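Long-range contacts in uncharacterized protein (Pseudomonas aeruginosa PAO1, PDB 4R1D), which probably acts as the type VI secretion lipase effector Tle4, a calcium-binding alpha/beta hydrolase held in complex with its immunity protein Tli4: residues A[287-292]-A[324-329]; A[439-444]-A[499-504]. One frame throughout, in Å; residues are numbered along the deposited sequence.

How the interactions relate
Interactions 1 and 2 adjoin, their centres about 9 Å apart. Segment 287-292, at the start of helix 289-296, stands between the 324-329 turn and both segments of interaction 2. Ser288 OG probably bonds to Trp440 O, 2.7 Å away, linking it to 439-444. Ser287 OG lies 2.4 Å from Thr499 O of 499-504, too short for the length to be trusted, though a hydrogen bond is probable. The ring of His292 stacks on that of Trp440, and Thr289 CG2 packs against Ser439 O at 3.2 Å. The two contacts thus bring four stretches of chain together in the buried interior. Both lie away from the calcium site of Glu152, Asp156, Phe202 and Asp203.

Interaction 1. Residues A[287-292]-A[324-329]; sequences SSTIYH and LELAPS
Ser287 and Leu326 are joined by one backbone hydrogen bond, where a type I beta turn, Leu324 to Ala327, meets the start of helix 289-296. Ser287 N donates to Leu326 O at 2.8 Å, approaching nearly along the C=O axis although the bond bends at the hydrogen (132°). Beside it, Leu326 CD1 rests on Ser287 CB at 3.7 Å; the small serine side chain lets the two backbones come close. Pro328 fits against the next peptide: its ring CD lies 3.3 Å from Ser287 O, while CG sits over Ser288 N. Proline suits this place because its compact, puckered ring sets two CH2 groups against the face of the peptide. Beyond it, Ile290 makes contact through two branches. CG2 meets Ala327 CA at 3.7 Å, the short alanine side chain allowing so near an approach, and also reaches Pro328 CD. The other branch, with CG1 anti to the backbone N (chi1 -169°), ends in CD1, which touches Leu324 CA and, more loosely, Leu324 CD2.

The second shell fixes both partners. The turn is closed by Ala327 N bonding to Leu324 O, and Leu324 packs on Ile411 of helix 400-421. All this lies within the long insertion between core strands 274-280 and 427-432. Ser287 also caps the helix start: serine's short hydroxyl can turn back to the backbone, with Thr499 O as a probable further partner. With OG anti to its own N (chi1 177°), Ser287 OG accepts from Thr289 N at 3.2 Å.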
loop_
_atom_site.group_PDB
_atom_site.type_symbol
_atom_site.label_atom_id
_atom_site.label_comp_id
_atom_site.label_asym_id
_atom_site.label_seq_id
_atom_site.Cartn_x
_atom_site.Cartn_y
_atom_site.Cartn_z
ATOM N N SER A 287 -7.710 13.338 5.283
ATOM C CA SER A 287 -8.061 13.995 4.022
ATOM C C SER A 287 -9.433 13.569 3.520
ATOM O O SER A 287 -9.686 12.382 3.313
ATOM C CB SER A 287 -7.034 13.657 2.938
ATOM O OG SER A 287 -7.419 14.228 1.702
ATOM N N SER A 288 -10.308 14.543 3.290
ATOM C CA SER A 288 -11.621 14.272 2.713
ATOM C C SER A 288 -11.546 13.621 1.317
ATOM O O SER A 288 -12.536 13.087 0.815
ATOM C CB SER A 288 -12.452 15.566 2.662
ATOM O OG SER A 288 -11.724 16.589 2.009
ATOM N N THR A 289 -10.385 13.672 0.668
ATOM C CA THR A 289 -10.297 13.036 -0.643
ATOM C C THR A 289 -10.634 11.549 -0.589
ATOM O O THR A 289 -11.121 11.004 -1.569
ATOM C CB THR A 289 -8.918 13.221 -1.338
ATOM O OG1 THR A 289 -7.897 12.532 -0.590
ATOM C CG2 THR A 289 -8.576 14.701 -1.492
ATOM N N ILE A 290 -10.396 10.892 0.544
ATOM C CA ILE A 290 -10.671 9.450 0.625
ATOM C C ILE A 290 -12.147 9.169 0.378
ATOM O O ILE A 290 -12.510 8.143 -0.201
ATOM C CB ILE A 290 -10.212 8.814 1.974
ATOM C CG1 ILE A 290 -10.277 7.283 1.889
ATOM C CG2 ILE A 290 -11.065 9.303 3.132
ATOM C CD1 ILE A 290 -9.933 6.594 3.202
ATOM N N TYR A 291 -13.005 10.095 0.798
ATOM C CA TYR A 291 -14.430 9.936 0.531
ATOM C C TYR A 291 -14.709 10.048 -0.966
ATOM O O TYR A 291 -15.429 9.242 -1.526
ATOM C CB TYR A 291 -15.231 10.976 1.316
ATOM C CG TYR A 291 -16.725 10.811 1.213
ATOM C CD1 TYR A 291 -17.409 11.264 0.091
ATOM C CD2 TYR A 291 -17.456 10.242 2.247
ATOM C CE1 TYR A 291 -18.766 11.133 -0.012
ATOM C CE2 TYR A 291 -18.837 10.106 2.153
ATOM C CZ TYR A 291 -19.480 10.569 1.022
ATOM O OH TYR A 291 -20.846 10.439 0.889
ATOM N N HIS A 292 -14.134 11.049 -1.623
ATOM C CA HIS A 292 -14.325 11.172 -3.064
ATOM C C HIS A 292 -13.921 9.883 -3.761
ATOM O O HIS A 292 -14.675 9.332 -4.561
ATOM C CB HIS A 292 -13.491 12.316 -3.650
ATOM C CG HIS A 292 -13.460 12.306 -5.146
ATOM N ND1 HIS A 292 -12.580 11.524 -5.863
ATOM C CD2 HIS A 292 -14.236 12.933 -6.061
ATOM C CE1 HIS A 292 -12.799 11.687 -7.157
ATOM N NE2 HIS A 292 -13.800 12.538 -7.305
ATOM N N LEU A 324 -7.209 3.398 5.015
ATOM C CA LEU A 324 -8.333 3.983 5.740
ATOM C C LEU A 324 -7.873 5.010 6.755
ATOM O O LEU A 324 -8.631 5.911 7.116
ATOM C CB LEU A 324 -9.133 2.901 6.476
ATOM C CG LEU A 324 -10.128 2.145 5.606
ATOM C CD1 LEU A 324 -10.732 0.984 6.388
ATOM C CD2 LEU A 324 -11.218 3.079 5.067
ATOM N N GLU A 325 -6.640 4.867 7.232
ATOM C CA GLU A 325 -6.115 5.795 8.228
ATOM C C GLU A 325 -5.936 7.210 7.677
ATOM O O GLU A 325 -5.723 8.148 8.435
ATOM C CB GLU A 325 -4.819 5.269 8.852
ATOM C CG GLU A 325 -5.069 4.235 9.945
ATOM C CD GLU A 325 -3.841 3.410 10.283
ATOM O OE1 GLU A 325 -2.746 3.741 9.782
ATOM O OE2 GLU A 325 -3.985 2.430 11.047
ATOM N N LEU A 326 -6.041 7.359 6.361
ATOM C CA LEU A 326 -6.031 8.683 5.749
ATOM C C LEU A 326 -7.364 9.412 5.957
ATOM O O LEU A 326 -7.469 10.609 5.703
ATOM C CB LEU A 326 -5.741 8.567 4.251
ATOM C CG LEU A 326 -5.823 9.839 3.398
ATOM C CD1 LEU A 326 -4.757 10.840 3.848
ATOM C CD2 LEU A 326 -5.680 9.531 1.911
ATOM N N ALA A 327 -8.386 8.690 6.405
ATOM C CA ALA A 327 -9.707 9.303 6.572
ATOM C C ALA A 327 -9.638 10.429 7.606
ATOM O O ALA A 327 -8.861 10.346 8.552
ATOM C CB ALA A 327 -10.709 8.260 6.988
ATOM N N PRO A 328 -10.434 11.506 7.415
ATOM C CA PRO A 328 -10.412 12.587 8.410
ATOM C C PRO A 328 -10.672 12.089 9.841
ATOM O O PRO A 328 -11.545 11.251 10.066
ATOM C CB PRO A 328 -11.540 13.523 7.943
ATOM C CG PRO A 328 -11.532 13.366 6.444
ATOM C CD PRO A 328 -11.235 11.855 6.228
ATOM N N SER A 329 -9.909 12.607 10.798
ATOM C CA SER A 329 -10.077 12.251 12.203
ATOM C C SER A 329 -11.216 13.063 12.816
ATOM O O SER A 329 -11.846 13.867 12.128
ATOM C CB SER A 329 -8.794 12.553 12.960
ATOM O OG SER A 329 -8.549 13.953 12.966
#

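Interaction 2. Residues A[439-444]-A[499-504]; sequences SWRDLI and TVPTDS
Arg441 reaches Asp503 by a bent chain: CG stands anti to the backbone N, and a chi2 of -96° turns CD aside. Asp503 CG lies beside its own backbone N. The guanidinium grips the carboxylate side-on, one nitrogen to each oxygen. Arg441 NE points almost straight at Asp503 OD2 (2.8 Å, 173°), close to the guanidinium plane, while NH2 reaches the syn lone pair of OD1 at 2.9 Å. The two planes, 37° apart, twist the grip. Asp442 OD1, a long, out-of-plane charge neighbour of NE, completes a buried salt-bridge network. Arginine suits the place because its N-H groups serve several acceptors: NH2 also bonds to Asp490 O. A water donating to Arg441 O and Asp503 OD2 adds a bridge. Nearer the backbone, Arg441 CG packs on Pro501 CB at 3.7 Å, and Pro501 CG faces Ser439 O. Proline, lacking an N-H, can stand at the N-cap, where its O accepts from Ser504 N. The negative Asp503 is probably also favoured by this N-terminal helix end. The contact ties the start of helix 502-505 to the loop entering strand 443-446, which lies between strands 339-342 and 477-479, with helix 289-296 packed against Trp440 and Leu443.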
loop_
_atom_site.group_PDB
_atom_site.type_symbol
_atom_site.label_atom_id
_atom_site.label_comp_id
_atom_site.label_asym_id
_atom_site.label_seq_id
_atom_site.Cartn_x
_atom_site.Cartn_y
_atom_site.Cartn_z
ATOM N N SER A 439 -8.852 20.203 -4.019
ATOM C CA SER A 439 -8.472 19.112 -3.125
ATOM C C SER A 439 -9.663 18.406 -2.467
ATOM O O SER A 439 -9.509 17.802 -1.405
ATOM C CB SER A 439 -7.537 19.634 -2.029
ATOM O OG SER A 439 -6.442 20.370 -2.562
ATOM N N TRP A 440 -10.834 18.477 -3.097
ATOM C CA TRP A 440 -12.063 17.918 -2.521
ATOM C C TRP A 440 -12.265 18.360 -1.077
ATOM O O TRP A 440 -12.821 17.623 -0.253
ATOM C CB TRP A 440 -12.064 16.382 -2.641
ATOM C CG TRP A 440 -12.013 15.977 -4.068
ATOM C CD1 TRP A 440 -10.950 15.449 -4.737
ATOM C CD2 TRP A 440 -13.059 16.137 -5.033
ATOM N NE1 TRP A 440 -11.277 15.249 -6.062
ATOM C CE2 TRP A 440 -12.569 15.663 -6.265
ATOM C CE3 TRP A 440 -14.369 16.625 -4.970
ATOM C CZ2 TRP A 440 -13.338 15.666 -7.424
ATOM C CZ3 TRP A 440 -15.134 16.628 -6.117
ATOM C CH2 TRP A 440 -14.618 16.155 -7.332
ATOM N N ARG A 441 -11.839 19.583 -0.784
ATOM C CA ARG A 441 -11.838 20.072 0.587
ATOM C C ARG A 441 -13.265 20.181 1.135
ATOM O O ARG A 441 -13.523 19.834 2.286
ATOM C CB ARG A 441 -11.106 21.409 0.661
ATOM C CG ARG A 441 -10.949 21.942 2.073
ATOM C CD ARG A 441 -12.067 22.945 2.439
ATOM N NE ARG A 441 -11.885 23.405 3.804
ATOM C CZ ARG A 441 -12.175 24.627 4.253
ATOM N NH1 ARG A 441 -12.677 25.551 3.442
ATOM N NH2 ARG A 441 -11.940 24.915 5.520
ATOM N N ASP A 442 -14.180 20.687 0.315
ATOM C CA ASP A 442 -15.600 20.593 0.630
ATOM C C ASP A 442 -16.161 19.499 -0.235
ATOM O O ASP A 442 -16.124 19.594 -1.462
ATOM C CB ASP A 442 -16.341 21.902 0.328
ATOM C CG ASP A 442 -15.925 23.028 1.244
ATOM O OD1 ASP A 442 -15.512 22.742 2.384
ATOM O OD2 ASP A 442 -16.011 24.205 0.833
ATOM N N LEU A 443 -16.657 18.445 0.398
ATOM C CA LEU A 443 -17.187 17.325 -0.335
ATOM C C LEU A 443 -18.680 17.587 -0.416
ATOM O O LEU A 443 -19.378 17.509 0.590
ATOM C CB LEU A 443 -16.896 16.027 0.410
ATOM C CG LEU A 443 -16.891 14.733 -0.407
ATOM C CD1 LEU A 443 -18.160 14.620 -1.236
ATOM C CD2 LEU A 443 -15.671 14.689 -1.297
ATOM N N ILE A 444 -19.161 17.905 -1.612
ATOM C CA ILE A 444 -20.541 18.358 -1.780
ATOM C C ILE A 444 -21.379 17.443 -2.658
ATOM O O ILE A 444 -21.026 17.166 -3.797
ATOM C CB ILE A 444 -20.582 19.762 -2.408
ATOM C CG1 ILE A 444 -19.823 20.765 -1.536
ATOM C CG2 ILE A 444 -22.033 20.202 -2.629
ATOM C CD1 ILE A 444 -19.264 21.955 -2.339
ATOM N N THR A 499 -4.360 16.610 -2.762
ATOM C CA THR A 499 -4.654 15.425 -1.960
ATOM C C THR A 499 -4.909 15.738 -0.490
ATOM O O THR A 499 -5.763 15.111 0.132
ATOM C CB THR A 499 -3.532 14.383 -2.070
ATOM O OG1 THR A 499 -3.613 13.754 -3.348
ATOM C CG2 THR A 499 -3.680 13.320 -0.979
ATOM N N VAL A 500 -4.170 16.704 0.054
ATOM C CA VAL A 500 -4.320 17.112 1.451
ATOM C C VAL A 500 -4.918 18.525 1.524
ATOM O O VAL A 500 -4.271 19.488 1.144
ATOM C CB VAL A 500 -2.950 17.090 2.169
ATOM C CG1 VAL A 500 -3.053 17.596 3.623
ATOM C CG2 VAL A 500 -2.360 15.665 2.133
ATOM N N PRO A 501 -6.162 18.641 2.006
ATOM C CA PRO A 501 -6.738 19.989 2.161
ATOM C C PRO A 501 -5.922 20.773 3.168
ATOM O O PRO A 501 -5.359 20.197 4.091
ATOM C CB PRO A 501 -8.129 19.712 2.732
ATOM C CG PRO A 501 -8.470 18.346 2.191
ATOM C CD PRO A 501 -7.161 17.581 2.231
ATOM N N THR A 502 -5.863 22.085 3.003
ATOM C CA THR A 502 -5.155 22.921 3.951
ATOM C C THR A 502 -5.623 22.656 5.399
ATOM O O THR A 502 -4.826 22.720 6.334
ATOM C CB THR A 502 -5.304 24.411 3.553
ATOM O OG1 THR A 502 -4.912 24.566 2.180
ATOM C CG2 THR A 502 -4.429 25.298 4.423
ATOM N N ASP A 503 -6.912 22.350 5.577
ATOM C CA ASP A 503 -7.449 21.961 6.884
ATOM C C ASP A 503 -6.472 21.064 7.636
ATOM O O ASP A 503 -6.184 21.272 8.808
ATOM C CB ASP A 503 -8.752 21.159 6.719
ATOM C CG ASP A 503 -9.922 22.011 6.276
ATOM O OD1 ASP A 503 -10.036 23.153 6.763
ATOM O OD2 ASP A 503 -10.733 21.526 5.450
ATOM N N SER A 504 -5.987 20.049 6.932
ATOM C CA SER A 504 -5.146 18.994 7.504
ATOM C C SER A 504 -3.664 19.382 7.411
ATOM O O SER A 504 -2.888 19.155 8.338
ATOM C CB SER A 504 -5.431 17.678 6.748
ATOM O OG SER A 504 -4.574 16.606 7.157
HETATM O O HOH W 1 -11.971 19.238 4.493
#